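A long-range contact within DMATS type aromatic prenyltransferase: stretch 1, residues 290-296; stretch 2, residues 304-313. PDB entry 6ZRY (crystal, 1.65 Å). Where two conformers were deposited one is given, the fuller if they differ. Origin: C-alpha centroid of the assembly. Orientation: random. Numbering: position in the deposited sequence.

Stretch 1 290-296: ARDRVAA
Stretch 2 304-313: DTDGLDRAIA

Residues 290-296 lie within a helix that extends beyond the stretch at each end; phi lies between -56° and -69° and psi between -40° and -45°. Asp-304, at phi/psi -98/121, precedes a second helix that runs through Ala-313 and onward. The two axes approach to 10.2 Å with an angle of 151° between their N-to-C directions, so the helices run roughly antiparallel. The register is fixed by two CA pairs: Ala-295 CA to Thr-305 CA at 5.7 Å, and Arg-291 CA to Asp-309 CA at 8.1 Å. The backbones are therefore nearer at the start of the second helix, where small side chains meet, and wider where an arginine is accommodated.

Arg-291 dominates the bonding. Its CA-to-CB bond points toward the second helix, and with chi1 t (172°), chi2 m (-89°), chi3 t (170°) and chi4 -158° the side chain sits as a knob among Thr-305, Leu-308, Asp-309 and Ile-312. Asp-309, at chi1 m (-65°) and chi2 -27°, has a sideways CA-to-CB bond, but its carboxylate comes nearer and meets the guanidinium edge. Arg-291 NE donates to Asp-309 OD1 at 2.8 Å (N-H...O angle 166°), and Arg-291 NH2 donates to Asp-309 OD2 at 3.0 Å (151°). This two-pronged salt bridge uses both carboxylate oxygens. The remaining terminal nitrogen is also engaged: Arg-291 NH1 donates to Asp-292 OD1 at 2.9 Å (156°), a salt bridge within the first helix made with Asp-292 at chi1 m (-69°). All three guanidinium nitrogens thus have a carboxylate partner, and the arginine charge is shared between two acids.

The aliphatic part of the same side chain packs against hydrocarbon: Arg-291 CG lies 3.6 Å from Ile-312 CD1, with Ile-312 at chi1 m, chi2 t. Leu-308 (chi1 t, chi2 p) reaches the first helix with both methyls, CD1 lying 3.9 Å from Val-294 CG1 (chi1 t) and CD2 4.0 Å from Ala-295 CB. Thr-305, chi1 p (66°), turns its methyl inward, CG2 lying 3.8 Å from Ala-295 CB.

Several backbone amides are satisfied within each helix. Although Leu-308 CD2 is 3.8 Å from Ala-295 N, that amide donates to Arg-291 O at 2.8 Å. In the second helix, Asp-309 N donates to Thr-305 O at 3.0 Å and Ile-312 N to Leu-308 O at 2.9 Å. At its start, Asp-304 (chi1 t, chi2 -2°) is the N-cap: its OD1 accepts from Asp-306 N at 3.1 Å (166°), satisfying an amide that precedes the regular i to i-4 pattern.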

# COMPACT_ATOMS: atom_id res chain seq x y z
N ALA A 290 16.46 9.41 4.98
CA ALA A 290 15.32 9.07 4.12
C ALA A 290 14.60 10.37 3.74
O ALA A 290 14.23 10.52 2.60
CB ALA A 290 14.34 8.07 4.79
N ARG A 291 14.39 11.26 4.69
CA ARG A 291 13.63 12.51 4.41
C ARG A 291 14.39 13.31 3.34
O ARG A 291 13.77 13.84 2.45
CB ARG A 291 13.39 13.34 5.69
CG ARG A 291 12.77 14.70 5.40
CD ARG A 291 13.82 15.77 5.14
NE ARG A 291 13.26 17.01 4.65
CZ ARG A 291 13.93 17.95 3.97
NH1 ARG A 291 15.20 17.78 3.67
NH2 ARG A 291 13.31 19.05 3.58
N ASP A 292 15.71 13.36 3.47
CA ASP A 292 16.59 14.12 2.54
C ASP A 292 16.48 13.54 1.13
O ASP A 292 16.43 14.34 0.19
CB ASP A 292 18.02 14.20 3.08
CG ASP A 292 18.12 15.09 4.32
OD1 ASP A 292 17.15 15.89 4.59
OD2 ASP A 292 19.13 15.00 5.01
N ARG A 293 16.42 12.22 0.97
CA ARG A 293 16.31 11.59 -0.35
C ARG A 293 14.95 11.88 -0.94
O ARG A 293 14.87 12.19 -2.12
CB ARG A 293 16.53 10.08 -0.26
CG ARG A 293 17.92 9.71 0.20
CD ARG A 293 18.19 8.27 -0.03
NE ARG A 293 19.48 7.86 0.48
CZ ARG A 293 19.85 6.59 0.67
NH1 ARG A 293 19.02 5.58 0.41
NH2 ARG A 293 21.02 6.33 1.20
N VAL A 294 13.90 11.75 -0.16
CA VAL A 294 12.53 11.96 -0.64
C VAL A 294 12.37 13.42 -1.02
O VAL A 294 11.82 13.69 -2.04
CB VAL A 294 11.49 11.51 0.39
CG1 VAL A 294 10.09 11.88 -0.06
CG2 VAL A 294 11.60 10.01 0.66
N ALA A 295 12.89 14.34 -0.20
CA ALA A 295 12.89 15.78 -0.54
C ALA A 295 13.60 16.03 -1.88
O ALA A 295 13.06 16.82 -2.70
CB ALA A 295 13.52 16.56 0.58
N ALA A 296 14.72 15.38 -2.13
CA ALA A 296 15.44 15.52 -3.43
C ALA A 296 14.53 15.08 -4.57
O ALA A 296 14.52 15.73 -5.66
CB ALA A 296 16.74 14.75 -3.39
N ASP A 304 6.66 20.60 -3.60
CA ASP A 304 7.02 21.43 -2.42
C ASP A 304 7.36 20.51 -1.23
O ASP A 304 6.45 19.72 -0.76
CB ASP A 304 5.89 22.41 -2.06
CG ASP A 304 6.28 23.46 -1.04
OD1 ASP A 304 7.43 23.43 -0.56
OD2 ASP A 304 5.41 24.32 -0.73
N THR A 305 8.57 20.64 -0.70
CA THR A 305 9.07 19.83 0.44
C THR A 305 8.40 20.29 1.75
O THR A 305 8.53 19.57 2.72
CB THR A 305 10.59 19.88 0.56
OG1 THR A 305 10.98 21.20 0.89
CG2 THR A 305 11.30 19.42 -0.69
N ASP A 306 7.72 21.43 1.75
CA ASP A 306 6.94 21.93 2.92
C ASP A 306 5.84 20.92 3.28
O ASP A 306 5.64 20.68 4.47
CB ASP A 306 6.36 23.32 2.65
CG ASP A 306 7.39 24.43 2.68
OD1 ASP A 306 8.55 24.17 3.12
OD2 ASP A 306 7.03 25.55 2.29
N GLY A 307 5.17 20.35 2.27
CA GLY A 307 4.10 19.36 2.49
C GLY A 307 4.64 18.11 3.15
O GLY A 307 4.01 17.60 4.10
N LEU A 308 5.78 17.63 2.65
CA LEU A 308 6.51 16.46 3.17
C LEU A 308 6.90 16.71 4.64
O LEU A 308 6.60 15.86 5.48
CB LEU A 308 7.76 16.24 2.32
CG LEU A 308 8.75 15.23 2.90
CD1 LEU A 308 8.21 13.83 2.81
CD2 LEU A 308 10.09 15.33 2.22
N ASP A 309 7.58 17.82 4.91
CA ASP A 309 8.06 18.12 6.28
C ASP A 309 6.88 18.31 7.23
O ASP A 309 7.00 17.88 8.35
CB ASP A 309 9.02 19.31 6.27
CG ASP A 309 10.28 19.01 5.51
OD1 ASP A 309 10.66 17.82 5.44
OD2 ASP A 309 10.85 19.93 4.96
N ARG A 310 5.78 18.91 6.80
CA ARG A 310 4.59 19.08 7.66
C ARG A 310 3.94 17.70 7.90
O ARG A 310 3.51 17.45 9.07
CB ARG A 310 3.63 20.12 7.06
CG ARG A 310 4.14 21.55 7.20
CD ARG A 310 3.08 22.63 7.15
NE ARG A 310 2.04 22.41 6.15
CZ ARG A 310 0.72 22.30 6.41
NH1 ARG A 310 -0.13 22.10 5.40
NH2 ARG A 310 0.25 22.41 7.65
N ALA A 311 3.88 16.84 6.89
CA ALA A 311 3.27 15.49 7.06
C ALA A 311 4.12 14.69 8.06
O ALA A 311 3.57 14.05 8.93
CB ALA A 311 3.12 14.77 5.74
N ILE A 312 5.44 14.74 7.93
CA ILE A 312 6.37 14.02 8.84
C ILE A 312 6.10 14.51 10.26
O ILE A 312 5.89 13.66 11.14
CB ILE A 312 7.84 14.21 8.39
CG1 ILE A 312 8.16 13.42 7.12
CG2 ILE A 312 8.81 13.87 9.50
CD1 ILE A 312 9.44 13.90 6.41
N ALA A 313 6.10 15.82 10.47
CA ALA A 313 5.93 16.44 11.80
C ALA A 313 4.56 16.08 12.39
O ALA A 313 4.46 15.93 13.64
CB ALA A 313 6.09 17.94 11.70